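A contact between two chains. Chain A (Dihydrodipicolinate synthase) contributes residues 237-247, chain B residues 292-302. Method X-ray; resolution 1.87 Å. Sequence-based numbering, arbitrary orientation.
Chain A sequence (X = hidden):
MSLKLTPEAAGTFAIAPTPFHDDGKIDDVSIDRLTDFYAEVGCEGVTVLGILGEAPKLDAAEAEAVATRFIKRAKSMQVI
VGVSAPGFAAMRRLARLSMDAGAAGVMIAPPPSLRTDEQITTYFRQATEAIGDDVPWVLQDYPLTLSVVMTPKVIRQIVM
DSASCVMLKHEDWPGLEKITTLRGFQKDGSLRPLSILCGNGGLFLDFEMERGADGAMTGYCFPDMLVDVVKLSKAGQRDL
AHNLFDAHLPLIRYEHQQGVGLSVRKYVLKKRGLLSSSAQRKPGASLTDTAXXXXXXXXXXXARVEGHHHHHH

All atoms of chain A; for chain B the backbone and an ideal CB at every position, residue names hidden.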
ATOM      1  N   GLN A 237      -5.439 -38.118 -16.420  1.00 12.55           N
ATOM      2  CA  GLN A 237      -6.721 -38.562 -15.889  1.00 12.27           C
ATOM      3  C   GLN A 237      -7.445 -37.337 -15.337  1.00 10.57           C
ATOM      4  O   GLN A 237      -7.582 -37.176 -14.121  1.00  8.81           O
ATOM      5  CB  GLN A 237      -6.500 -39.583 -14.771  1.00 14.04           C
ATOM      6  CG  GLN A 237      -6.007 -40.944 -15.243  1.00 18.31           C
ATOM      7  CD  GLN A 237      -6.985 -41.610 -16.202  1.00 21.60           C
ATOM      8  OE1 GLN A 237      -8.199 -41.453 -16.074  1.00 23.63           O
ATOM      9  NE2 GLN A 237      -6.462 -42.370 -17.157  1.00 24.00           N
ATOM     10  N   ARG A 238      -7.912 -36.483 -16.244  1.00 10.26           N
ATOM     11  CA  ARG A 238      -8.586 -35.244 -15.878  1.00 10.97           C
ATOM     12  C   ARG A 238      -9.734 -35.368 -14.879  1.00 10.09           C
ATOM     13  O   ARG A 238      -9.760 -34.658 -13.874  1.00  9.26           O
ATOM     14  CB  ARG A 238      -9.093 -34.522 -17.133  1.00 12.54           C
ATOM     15  CG  ARG A 238      -9.269 -33.018 -16.915  1.00 14.54           C
ATOM     16  CD  ARG A 238      -9.858 -32.301 -18.125  1.00 14.72           C
ATOM     17  NE  ARG A 238      -9.709 -30.853 -17.996  1.00 15.87           N
ATOM     18  CZ  ARG A 238     -10.281 -29.959 -18.798  1.00 17.32           C
ATOM     19  NH1 ARG A 238     -11.055 -30.356 -19.799  1.00 13.69           N
ATOM     20  NH2 ARG A 238     -10.066 -28.663 -18.606  1.00 16.44           N
ATOM     21  N   ASP A 239     -10.688 -36.252 -15.153  1.00  9.90           N
ATOM     22  CA  ASP A 239     -11.824 -36.406 -14.252  1.00 10.65           C
ATOM     23  C   ASP A 239     -11.405 -36.896 -12.876  1.00 10.05           C
ATOM     24  O   ASP A 239     -11.883 -36.387 -11.871  1.00  9.99           O
ATOM     25  CB  ASP A 239     -12.873 -37.355 -14.843  1.00 11.48           C
ATOM     26  CG  ASP A 239     -13.546 -36.784 -16.084  1.00 16.01           C
ATOM     27  OD1 ASP A 239     -13.477 -35.554 -16.289  1.00 14.79           O
ATOM     28  OD2 ASP A 239     -14.156 -37.562 -16.852  1.00 16.26           O
ATOM     29  N   LEU A 240     -10.516 -37.884 -12.824  1.00  7.89           N
ATOM     30  CA  LEU A 240     -10.067 -38.407 -11.538  1.00  9.71           C
ATOM     31  C   LEU A 240      -9.325 -37.332 -10.755  1.00  9.38           C
ATOM     32  O   LEU A 240      -9.525 -37.177  -9.547  1.00  8.51           O
ATOM     33  CB  LEU A 240      -9.152 -39.621 -11.734  1.00 10.02           C
ATOM     34  CG  LEU A 240      -9.804 -40.849 -12.373  1.00 12.21           C
ATOM     35  CD1 LEU A 240      -8.802 -41.994 -12.424  1.00 12.30           C
ATOM     36  CD2 LEU A 240     -11.023 -41.253 -11.568  1.00 11.23           C
ATOM     37  N   ALA A 241      -8.466 -36.596 -11.449  1.00  8.45           N
ATOM     38  CA  ALA A 241      -7.696 -35.533 -10.822  1.00  9.06           C
ATOM     39  C   ALA A 241      -8.630 -34.475 -10.244  1.00  9.02           C
ATOM     40  O   ALA A 241      -8.495 -34.090  -9.082  1.00 11.35           O
ATOM     41  CB  ALA A 241      -6.749 -34.901 -11.837  1.00  8.56           C
ATOM     42  N   HIS A 242      -9.572 -34.002 -11.052  1.00  7.67           N
ATOM     43  CA  HIS A 242     -10.520 -32.991 -10.586  1.00  8.35           C
ATOM     44  C   HIS A 242     -11.489 -33.506  -9.522  1.00  9.05           C
ATOM     45  O   HIS A 242     -11.941 -32.742  -8.671  1.00  9.09           O
ATOM     46  CB  HIS A 242     -11.295 -32.412 -11.772  1.00  8.56           C
ATOM     47  CG  HIS A 242     -10.523 -31.392 -12.546  1.00  7.99           C
ATOM     48  ND1 HIS A 242     -10.621 -30.041 -12.294  1.00  7.08           N
ATOM     49  CD2 HIS A 242      -9.599 -31.529 -13.526  1.00  6.50           C
ATOM     50  CE1 HIS A 242      -9.790 -29.388 -13.088  1.00  7.96           C
ATOM     51  NE2 HIS A 242      -9.158 -30.268 -13.844  1.00  5.41           N
ATOM     52  N   ASN A 243     -11.821 -34.793  -9.560  1.00  7.73           N
ATOM     53  CA  ASN A 243     -12.726 -35.322  -8.547  1.00  9.31           C
ATOM     54  C   ASN A 243     -12.059 -35.269  -7.178  1.00 10.04           C
ATOM     55  O   ASN A 243     -12.671 -34.856  -6.190  1.00  9.08           O
ATOM     56  CB  ASN A 243     -13.126 -36.766  -8.861  1.00  8.75           C
ATOM     57  CG  ASN A 243     -14.102 -36.865 -10.016  1.00  9.51           C
ATOM     58  OD1 ASN A 243     -14.698 -35.868 -10.436  1.00  9.00           O
ATOM     59  ND2 ASN A 243     -14.282 -38.078 -10.531  1.00 10.29           N
ATOM     60  N   LEU A 244     -10.799 -35.685  -7.128  1.00  9.60           N
ATOM     61  CA  LEU A 244     -10.043 -35.687  -5.882  1.00  9.24           C
ATOM     62  C   LEU A 244      -9.778 -34.266  -5.410  1.00  8.81           C
ATOM     63  O   LEU A 244      -9.912 -33.961  -4.223  1.00  7.24           O
ATOM     64  CB  LEU A 244      -8.717 -36.432  -6.066  1.00  9.36           C
ATOM     65  CG  LEU A 244      -7.799 -36.496  -4.841  1.00  9.66           C
ATOM     66  CD1 LEU A 244      -8.543 -37.126  -3.667  1.00  6.22           C
ATOM     67  CD2 LEU A 244      -6.549 -37.299  -5.186  1.00  8.20           C
ATOM     68  N   PHE A 245      -9.406 -33.392  -6.340  1.00  8.49           N
ATOM     69  CA  PHE A 245      -9.149 -32.005  -5.984  1.00  8.24           C
ATOM     70  C   PHE A 245     -10.422 -31.388  -5.396  1.00  8.03           C
ATOM     71  O   PHE A 245     -10.395 -30.791  -4.322  1.00  7.62           O
ATOM     72  CB  PHE A 245      -8.702 -31.205  -7.217  1.00  9.16           C
ATOM     73  CG  PHE A 245      -8.408 -29.763  -6.924  1.00  9.81           C
ATOM     74  CD1 PHE A 245      -7.202 -29.386  -6.334  1.00  8.85           C
ATOM     75  CD2 PHE A 245      -9.351 -28.779  -7.208  1.00 11.03           C
ATOM     76  CE1 PHE A 245      -6.942 -28.048  -6.033  1.00 10.07           C
ATOM     77  CE2 PHE A 245      -9.101 -27.440  -6.911  1.00 11.63           C
ATOM     78  CZ  PHE A 245      -7.892 -27.075  -6.322  1.00 11.18           C
ATOM     79  N   ASP A 246     -11.538 -31.552  -6.102  1.00  8.69           N
ATOM     80  CA  ASP A 246     -12.820 -30.996  -5.662  1.00  8.46           C
ATOM     81  C   ASP A 246     -13.252 -31.468  -4.282  1.00  9.31           C
ATOM     82  O   ASP A 246     -13.949 -30.742  -3.560  1.00  8.09           O
ATOM     83  CB  ASP A 246     -13.924 -31.333  -6.668  1.00  9.21           C
ATOM     84  CG  ASP A 246     -13.788 -30.560  -7.962  1.00  8.05           C
ATOM     85  OD1 ASP A 246     -12.871 -29.714  -8.064  1.00  8.58           O
ATOM     86  OD2 ASP A 246     -14.604 -30.795  -8.875  1.00  8.36           O
ATOM     87  N   ALA A 247     -12.863 -32.689  -3.927  1.00  8.27           N
ATOM     88  CA  ALA A 247     -13.203 -33.241  -2.627  1.00  8.90           C
ATOM     89  C   ALA A 247     -12.410 -32.506  -1.553  1.00  8.70           C
ATOM     90  O   ALA A 247     -12.866 -32.353  -0.421  1.00  8.52           O
ATOM     91  CB  ALA A 247     -12.891 -34.740  -2.590  1.00  8.36           C
TER
ATOM     92  N   UNK B 292     -11.677 -20.258 -21.309  1.00 10.39           N
ATOM     93  CA  UNK B 292     -13.064 -20.553 -21.651  1.00 10.18           C
ATOM     94  C   UNK B 292     -13.313 -22.052 -21.555  1.00  8.72           C
ATOM     95  O   UNK B 292     -14.343 -22.480 -21.040  1.00  7.54           O
ATOM     96  CB  UNK B 292     -13.399 -20.042 -23.054  1.00 10.18           C
ATOM     97  N   UNK B 293     -12.368 -22.850 -22.047  1.00  9.30           N
ATOM     98  CA  UNK B 293     -12.498 -24.305 -21.997  1.00  8.76           C
ATOM     99  C   UNK B 293     -12.534 -24.772 -20.543  1.00  9.84           C
ATOM    100  O   UNK B 293     -13.334 -25.635 -20.175  1.00 10.06           O
ATOM    101  CB  UNK B 293     -11.349 -24.979 -22.749  1.00  8.76           C
ATOM    102  N   UNK B 294     -11.662 -24.202 -19.719  1.00  9.14           N
ATOM    103  CA  UNK B 294     -11.606 -24.571 -18.307  1.00  9.42           C
ATOM    104  C   UNK B 294     -12.932 -24.254 -17.624  1.00  9.01           C
ATOM    105  O   UNK B 294     -13.427 -25.050 -16.829  1.00  8.03           O
ATOM    106  CB  UNK B 294     -10.458 -23.844 -17.604  1.00  9.42           C
ATOM    107  N   UNK B 295     -13.501 -23.092 -17.932  1.00  8.07           N
ATOM    108  CA  UNK B 295     -14.787 -22.711 -17.356  1.00  8.84           C
ATOM    109  C   UNK B 295     -15.841 -23.701 -17.853  1.00  7.91           C
ATOM    110  O   UNK B 295     -16.687 -24.156 -17.084  1.00  7.54           O
ATOM    111  CB  UNK B 295     -15.159 -21.274 -17.726  1.00  8.84           C
ATOM    112  N   UNK B 296     -15.788 -24.027 -19.142  1.00  8.51           N
ATOM    113  CA  UNK B 296     -16.733 -24.979 -19.720  1.00  8.86           C
ATOM    114  C   UNK B 296     -16.633 -26.321 -19.007  1.00  9.39           C
ATOM    115  O   UNK B 296     -17.642 -26.986 -18.768  1.00 10.49           O
ATOM    116  CB  UNK B 296     -16.478 -25.152 -21.219  1.00  8.86           C
ATOM    117  N   UNK B 297     -15.409 -26.728 -18.680  1.00 10.20           N
ATOM    118  CA  UNK B 297     -15.197 -28.000 -17.996  1.00 10.41           C
ATOM    119  C   UNK B 297     -15.893 -27.988 -16.636  1.00 10.55           C
ATOM    120  O   UNK B 297     -16.589 -28.939 -16.274  1.00 10.46           O
ATOM    121  CB  UNK B 297     -13.702 -28.281 -17.830  1.00 10.41           C
ATOM    122  N   UNK B 298     -15.704 -26.910 -15.884  1.00  9.71           N
ATOM    123  CA  UNK B 298     -16.324 -26.790 -14.571  1.00  9.42           C
ATOM    124  C   UNK B 298     -17.844 -26.810 -14.707  1.00 10.37           C
ATOM    125  O   UNK B 298     -18.541 -27.447 -13.912  1.00 10.53           O
ATOM    126  CB  UNK B 298     -15.864 -25.510 -13.871  1.00  9.42           C
ATOM    127  N   UNK B 299     -18.351 -26.111 -15.717  1.00 11.18           N
ATOM    128  CA  UNK B 299     -19.786 -26.057 -15.969  1.00 10.61           C
ATOM    129  C   UNK B 299     -20.346 -27.445 -16.259  1.00 13.79           C
ATOM    130  O   UNK B 299     -21.436 -27.796 -15.793  1.00 12.58           O
ATOM    131  CB  UNK B 299     -20.086 -25.114 -17.136  1.00 10.61           C
ATOM    132  N   UNK B 300     -19.594 -28.233 -17.024  1.00 14.17           N
ATOM    133  CA  UNK B 300     -20.018 -29.578 -17.400  1.00 14.51           C
ATOM    134  C   UNK B 300     -20.104 -30.513 -16.204  1.00 16.57           C
ATOM    135  O   UNK B 300     -20.912 -31.447 -16.197  1.00 16.64           O
ATOM    136  CB  UNK B 300     -19.056 -30.159 -18.439  1.00 14.51           C
ATOM    137  N   UNK B 301     -19.273 -30.264 -15.197  1.00 16.50           N
ATOM    138  CA  UNK B 301     -19.256 -31.096 -13.996  1.00 18.55           C
ATOM    139  C   UNK B 301     -20.350 -30.704 -13.013  1.00 19.17           C
ATOM    140  O   UNK B 301     -20.731 -31.490 -12.145  1.00 21.81           O
ATOM    141  CB  UNK B 301     -17.890 -31.004 -13.312  1.00 18.55           C
ATOM    142  N   UNK B 302     -20.857 -29.487 -13.159  1.00 20.65           N
ATOM    143  CA  UNK B 302     -21.918 -28.993 -12.299  1.00 20.35           C
ATOM    144  C   UNK B 302     -23.177 -29.798 -12.607  1.00 22.83           C
ATOM    145  O   UNK B 302     -23.707 -30.456 -11.685  1.00 24.47           O
ATOM    146  CB  UNK B 302     -22.149 -27.494 -12.499  1.00 20.35           C
TER

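Residues 292-301 of chain B are helical and cross helix 238-247 of chain A at 73°, with the axes 12.5 Å apart at closest approach. That gap leaves room for long side chains.

Position 292 is out of reach of chain A, so this contact sets no preference. It is R292(B).

At position 293 the CA-to-CB bond points sideways, and no chain A atom lies within 5.5 Å of the ideal CB. The guanidinium of R238(A) lies further on, so a long acidic or amide side chain would suit. The residue is E293(B). R238(A) NH1 to E293(B) OE2 is 2.9 Å, and R238(A) NH2 to E293(B) OE1 is 2.8 Å. Both hydrogen bonds belong to a salt bridge at the guanidinium edge.

At position 294 CB also points sideways, 4.9 Å from R238(A) NH2. Many residues would fit, an acidic one among them. E294(B) has little contact here; its carboxylate is hydrogen-bonded elsewhere in the structure.

Positions 295 and 296 are out of reach and unconstrained by this stretch. They are V295(B) and D296(B).

Position 297 points toward chain A, its ideal CB 3.7 Å from R238(A) NH2. Ahead lie a flat cation, the ring of H242(A) and the carboxylate of D239(A). An aromatic side chain suits the first two, and a donor at its tip the third; a long polar chain is also possible. Tyrosine meets all three. The R238(A) guanidinium stacks flat on the Y297(B) ring, centres 3.7 Å apart. The ring turns its edge to the face of H242(A), centroids 4.7 Å apart. Y297(B) OH donates to D239(A) OD1 at 2.6 Å.

Position 298 points sideways with open space around CB; an aliphatic side chain is one choice. L298(B) brings its end nearer, but CD2 of L298(B) stays 4.9 Å from ND1 of H242(A).

Positions 299 and 300 are out of reach, so many side chains would do. They are L299(B) and S300(B); S300(B) OG donates to Y297(B) O at 2.5 Å.

Position 301 points toward chain A, but the acceptors of N243(A) and D246(A) lie well beyond CB. A long basic side chain, lysine or arginine, would suit. R301(B) settles among D239(A), H242(A), N243(A) and D246(A). R301(B) NH2 donates to N243(A) OD1 at 2.7 Å and, in a salt bridge, to D246(A) OD2 at 3.0 Å. One water links R301(B) NE to D246(A) OD2.

Position 302 is out of reach, and this stretch sets no preference; it is L302(B).

Chain B, residues 292-302: REEVDYLLSRL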
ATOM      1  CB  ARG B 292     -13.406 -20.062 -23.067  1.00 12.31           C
ATOM      2  CG  ARG B 292     -13.372 -18.548 -23.236  1.00 18.30           C
ATOM      3  CD  ARG B 292     -14.140 -18.110 -24.479  1.00 20.84           C
ATOM      4  NE  ARG B 292     -13.585 -18.653 -25.721  1.00 22.77           N
ATOM      5  CZ  ARG B 292     -12.555 -18.125 -26.376  1.00 24.23           C
ATOM      6  NH1 ARG B 292     -11.960 -17.035 -25.912  1.00 23.21           N
ATOM      7  NH2 ARG B 292     -12.127 -18.679 -27.504  1.00 26.88           N
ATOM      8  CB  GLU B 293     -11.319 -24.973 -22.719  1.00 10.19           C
ATOM      9  CG  GLU B 293     -11.447 -26.487 -22.913  1.00 11.19           C
ATOM     10  CD  GLU B 293     -11.360 -27.277 -21.618  1.00 13.60           C
ATOM     11  OE1 GLU B 293     -10.553 -26.899 -20.749  1.00 15.21           O
ATOM     12  OE2 GLU B 293     -12.081 -28.289 -21.473  1.00 13.01           O
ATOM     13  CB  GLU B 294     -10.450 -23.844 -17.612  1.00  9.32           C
ATOM     14  CG  GLU B 294      -9.092 -24.134 -18.254  1.00 10.50           C
ATOM     15  CD  GLU B 294      -7.955 -23.354 -17.631  1.00 10.64           C
ATOM     16  OE1 GLU B 294      -8.152 -22.163 -17.320  1.00  9.84           O
ATOM     17  OE2 GLU B 294      -6.857 -23.927 -17.466  1.00 10.18           O
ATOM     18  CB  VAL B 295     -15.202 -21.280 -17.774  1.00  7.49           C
ATOM     19  CG1 VAL B 295     -16.640 -20.994 -17.318  1.00  8.22           C
ATOM     20  CG2 VAL B 295     -14.241 -20.265 -17.159  1.00  9.09           C
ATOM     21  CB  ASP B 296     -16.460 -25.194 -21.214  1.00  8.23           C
ATOM     22  CG  ASP B 296     -16.826 -23.991 -22.062  1.00 10.72           C
ATOM     23  OD1 ASP B 296     -17.551 -23.107 -21.562  1.00 11.11           O
ATOM     24  OD2 ASP B 296     -16.398 -23.938 -23.238  1.00 11.20           O
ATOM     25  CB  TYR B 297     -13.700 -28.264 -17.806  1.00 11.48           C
ATOM     26  CG  TYR B 297     -13.396 -29.598 -17.161  1.00 14.93           C
ATOM     27  CD1 TYR B 297     -13.702 -30.795 -17.807  1.00 14.26           C
ATOM     28  CD2 TYR B 297     -12.803 -29.664 -15.903  1.00 16.69           C
ATOM     29  CE1 TYR B 297     -13.422 -32.030 -17.212  1.00 15.26           C
ATOM     30  CE2 TYR B 297     -12.518 -30.893 -15.299  1.00 16.14           C
ATOM     31  CZ  TYR B 297     -12.829 -32.069 -15.958  1.00 16.04           C
ATOM     32  OH  TYR B 297     -12.536 -33.275 -15.364  1.00 13.20           O
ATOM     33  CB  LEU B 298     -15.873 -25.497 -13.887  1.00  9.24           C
ATOM     34  CG  LEU B 298     -14.382 -25.410 -13.542  1.00  8.42           C
ATOM     35  CD1 LEU B 298     -14.089 -24.073 -12.881  1.00  9.52           C
ATOM     36  CD2 LEU B 298     -13.992 -26.561 -12.622  1.00 10.20           C
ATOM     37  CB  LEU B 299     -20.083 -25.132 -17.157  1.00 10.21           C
ATOM     38  CG  LEU B 299     -19.911 -23.627 -16.929  1.00 11.35           C
ATOM     39  CD1 LEU B 299     -20.041 -22.870 -18.256  1.00 11.41           C
ATOM     40  CD2 LEU B 299     -20.959 -23.145 -15.930  1.00 10.89           C
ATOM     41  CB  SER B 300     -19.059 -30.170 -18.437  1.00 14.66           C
ATOM     42  OG  SER B 300     -17.816 -30.516 -17.854  1.00 12.24           O
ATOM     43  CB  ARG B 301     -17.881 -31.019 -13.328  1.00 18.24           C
ATOM     44  CG  ARG B 301     -16.794 -31.729 -14.129  1.00 18.70           C
ATOM     45  CD  ARG B 301     -15.401 -31.330 -13.691  1.00 22.88           C
ATOM     46  NE  ARG B 301     -15.096 -31.720 -12.320  1.00 25.20           N
ATOM     47  CZ  ARG B 301     -14.931 -32.973 -11.913  1.00 26.87           C
ATOM     48  NH1 ARG B 301     -15.043 -33.977 -12.773  1.00 25.87           N
ATOM     49  NH2 ARG B 301     -14.643 -33.220 -10.643  1.00 25.29           N
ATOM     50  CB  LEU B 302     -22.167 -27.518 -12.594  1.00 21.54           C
ATOM     51  CG  LEU B 302     -22.177 -26.525 -11.441  1.00 21.65           C
ATOM     52  CD1 LEU B 302     -20.956 -26.707 -10.556  1.00 19.83           C
ATOM     53  CD2 LEU B 302     -22.221 -25.124 -12.031  1.00 20.47           C
TER
HETATM   54  O   HOH W   1     -16.016 -34.592 -15.583  1.00 15.40           O
HETATM   55  O   HOH W   2     -14.946 -29.280 -10.938  1.00 14.40           O
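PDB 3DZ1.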